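Local coordinates for protein D-aminoacid aminotransferase-like PLP-dependent enzyme (Haemophilus somnus, PDB 3CEB) that carries pyridoxal phosphate as an internal aldimine and putatively acts as a 4-amino-4-deoxychorismate lyase of the class IV aminotransferase family, at residues A[66-69]-A[74-77]. Numbering follows the deposited sequence.
Sequences CRID and DYVL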
ATOM      1  N   CYS A  66     -10.723   0.368   6.427  1.00 31.99           N
ATOM      2  CA  CYS A  66     -10.728  -0.803   7.303  1.00 33.38           C
ATOM      3  C   CYS A  66      -9.341  -1.379   7.378  1.00 32.92           C
ATOM      4  O   CYS A  66      -8.737  -1.703   6.362  1.00 32.89           O
ATOM      5  CB  CYS A  66     -11.637  -1.912   6.786  1.00 33.70           C
ATOM      6  SG  CYS A  66     -13.362  -1.487   6.661  1.00 38.38           S
ATOM      7  N   ARG A  67      -8.853  -1.497   8.593  1.00 32.17           N
ATOM      8  CA  ARG A  67      -7.559  -2.041   8.826  1.00 31.53           C
ATOM      9  C   ARG A  67      -7.692  -3.359   9.558  1.00 31.31           C
ATOM     10  O   ARG A  67      -8.366  -3.437  10.610  1.00 30.14           O
ATOM     11  CB  ARG A  67      -6.794  -1.075   9.692  1.00 31.58           C
ATOM     12  CG  ARG A  67      -5.345  -1.438   9.839  1.00 33.94           C
ATOM     13  CD  ARG A  67      -4.673  -0.478  10.818  1.00 34.34           C
ATOM     14  NE  ARG A  67      -3.436  -1.046  11.342  1.00 33.55           N
ATOM     15  CZ  ARG A  67      -2.257  -0.471  11.194  1.00 35.24           C
ATOM     16  NH1 ARG A  67      -2.167   0.688  10.561  1.00 38.35           N
ATOM     17  NH2 ARG A  67      -1.178  -1.013  11.716  1.00 34.71           N
ATOM     18  N   ILE A  68      -7.064  -4.399   9.003  1.00 30.46           N
ATOM     19  CA  ILE A  68      -7.032  -5.666   9.663  1.00 30.12           C
ATOM     20  C   ILE A  68      -5.599  -5.982  10.049  1.00 30.86           C
ATOM     21  O   ILE A  68      -4.774  -6.244   9.184  1.00 31.26           O
ATOM     22  CB  ILE A  68      -7.568  -6.803   8.799  1.00 30.27           C
ATOM     23  CG1 ILE A  68      -9.033  -6.548   8.404  1.00 29.85           C
ATOM     24  CG2 ILE A  68      -7.450  -8.132   9.587  1.00 28.33           C
ATOM     25  CD1 ILE A  68      -9.626  -7.586   7.402  1.00 25.79           C
ATOM     26  N   ASP A  69      -5.297  -5.926  11.348  1.00 30.39           N
ATOM     27  CA  ASP A  69      -3.998  -6.333  11.813  1.00 30.39           C
ATOM     28  C   ASP A  69      -4.093  -7.830  12.124  1.00 30.86           C
ATOM     29  O   ASP A  69      -5.093  -8.281  12.677  1.00 31.70           O
ATOM     30  CB  ASP A  69      -3.598  -5.577  13.070  1.00 31.05           C
ATOM     31  CG  ASP A  69      -3.205  -4.133  12.808  1.00 32.22           C
ATOM     32  OD1 ASP A  69      -4.082  -3.273  12.568  1.00 35.10           O
ATOM     33  OD2 ASP A  69      -1.988  -3.850  12.898  1.00 34.78           O
ATOM     34  N   ASP A  74      -5.015 -14.919  14.744  1.00 30.44           N
ATOM     35  CA  ASP A  74      -6.061 -13.985  15.163  1.00 30.13           C
ATOM     36  C   ASP A  74      -5.911 -12.699  14.378  1.00 30.42           C
ATOM     37  O   ASP A  74      -4.927 -12.495  13.672  1.00 31.52           O
ATOM     38  CB  ASP A  74      -5.907 -13.703  16.631  1.00 30.04           C
ATOM     39  CG  ASP A  74      -7.135 -13.093  17.280  1.00 29.52           C
ATOM     40  OD1 ASP A  74      -8.251 -13.034  16.726  1.00 30.14           O
ATOM     41  OD2 ASP A  74      -6.973 -12.710  18.448  1.00 29.59           O
ATOM     42  N   TYR A  75      -6.887 -11.823  14.515  1.00 30.17           N
ATOM     43  CA  TYR A  75      -6.898 -10.580  13.763  1.00 30.49           C
ATOM     44  C   TYR A  75      -7.688  -9.571  14.587  1.00 30.98           C
ATOM     45  O   TYR A  75      -8.386  -9.937  15.531  1.00 32.19           O
ATOM     46  CB  TYR A  75      -7.525 -10.773  12.371  1.00 29.59           C
ATOM     47  CG  TYR A  75      -9.014 -10.991  12.432  1.00 29.49           C
ATOM     48  CD1 TYR A  75      -9.885  -9.913  12.465  1.00 28.99           C
ATOM     49  CD2 TYR A  75      -9.549 -12.279  12.521  1.00 29.86           C
ATOM     50  CE1 TYR A  75     -11.284 -10.091  12.544  1.00 29.97           C
ATOM     51  CE2 TYR A  75     -10.944 -12.483  12.651  1.00 31.72           C
ATOM     52  CZ  TYR A  75     -11.818 -11.377  12.641  1.00 31.79           C
ATOM     53  OH  TYR A  75     -13.190 -11.557  12.732  1.00 26.47           O
ATOM     54  N   VAL A  76      -7.517  -8.312  14.250  1.00 31.13           N
ATOM     55  CA  VAL A  76      -8.303  -7.224  14.785  1.00 31.77           C
ATOM     56  C   VAL A  76      -8.714  -6.355  13.591  1.00 31.94           C
ATOM     57  O   VAL A  76      -7.899  -5.996  12.700  1.00 31.81           O
ATOM     58  CB  VAL A  76      -7.506  -6.384  15.828  1.00 32.53           C
ATOM     59  CG1 VAL A  76      -8.248  -5.131  16.190  1.00 33.05           C
ATOM     60  CG2 VAL A  76      -7.258  -7.190  17.111  1.00 32.79           C
ATOM     61  N   LEU A  77     -10.002  -6.057  13.551  1.00 32.24           N
ATOM     62  CA  LEU A  77     -10.552  -5.153  12.544  1.00 31.77           C
ATOM     63  C   LEU A  77     -10.852  -3.877  13.229  1.00 31.99           C
ATOM     64  O   LEU A  77     -11.362  -3.873  14.314  1.00 31.74           O
ATOM     65  CB  LEU A  77     -11.848  -5.675  11.960  1.00 31.53           C
ATOM     66  CG  LEU A  77     -12.648  -4.688  11.110  1.00 31.31           C
ATOM     67  CD1 LEU A  77     -11.945  -4.319   9.780  1.00 31.47           C
ATOM     68  CD2 LEU A  77     -13.987  -5.312  10.838  1.00 30.65           C
TER
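The Tyr75 ring meets the Ile68 methyl CG2 obliquely, with CB of Tyr75 nearer, 3.8 Å from CG2 of Ile68. Phe44 packs edge-to-face with the same ring. Arg67 makes a cation-pi contact with Phe8, and the Asp69 carboxylate lies in plane at the guanidinium edge. Tyr75, Ile68, Arg67 and Asp69 belong to the beta hairpin of strands 63-70 and 75-82, in the antiparallel sheet of a class IV aminotransferase-type fold; strand 7-14 flanks 63-70 on its other side. Asp69 and Val76 form a hydrogen-bonded pair: Asp69 N to Val76 O and Val76 N to Asp69 O both measure 2.9 Å. The next pair, Ile68 and Leu77, is non-hydrogen-bonded, with CA atoms 4.6 Å apart, and CA-H...O contacts supplement the ladder, one from Ile68 CA to Val76 O at 3.2 Å. On the face carrying Ile68 and Leu77, CG of Leu77 is anti to the backbone N (chi1 168°), and its CD1 branch reaches the other strand, 3.9 Å from CG1 of Ile68 and also touching CB of Cys66. Leu46, Ile49 and Ile50 of helix 46-51 pack against Ile68, Tyr75 and Leu77 respectively, joining helix and hairpin through an apolar layer. The sheet's other face bears the Arg67-Asp69 salt bridge; a sulfate, probably from the crystallisation liquor, lies near the Arg67 side chain. Arg67 grips the carboxylate side-on, one nitrogen to each oxygen, which should limit carboxylate rotation: NE lies 2.6 Å from Asp69 OD1, and NH2 takes the syn lone pair of Asp69 OD2 at 3.2 Å.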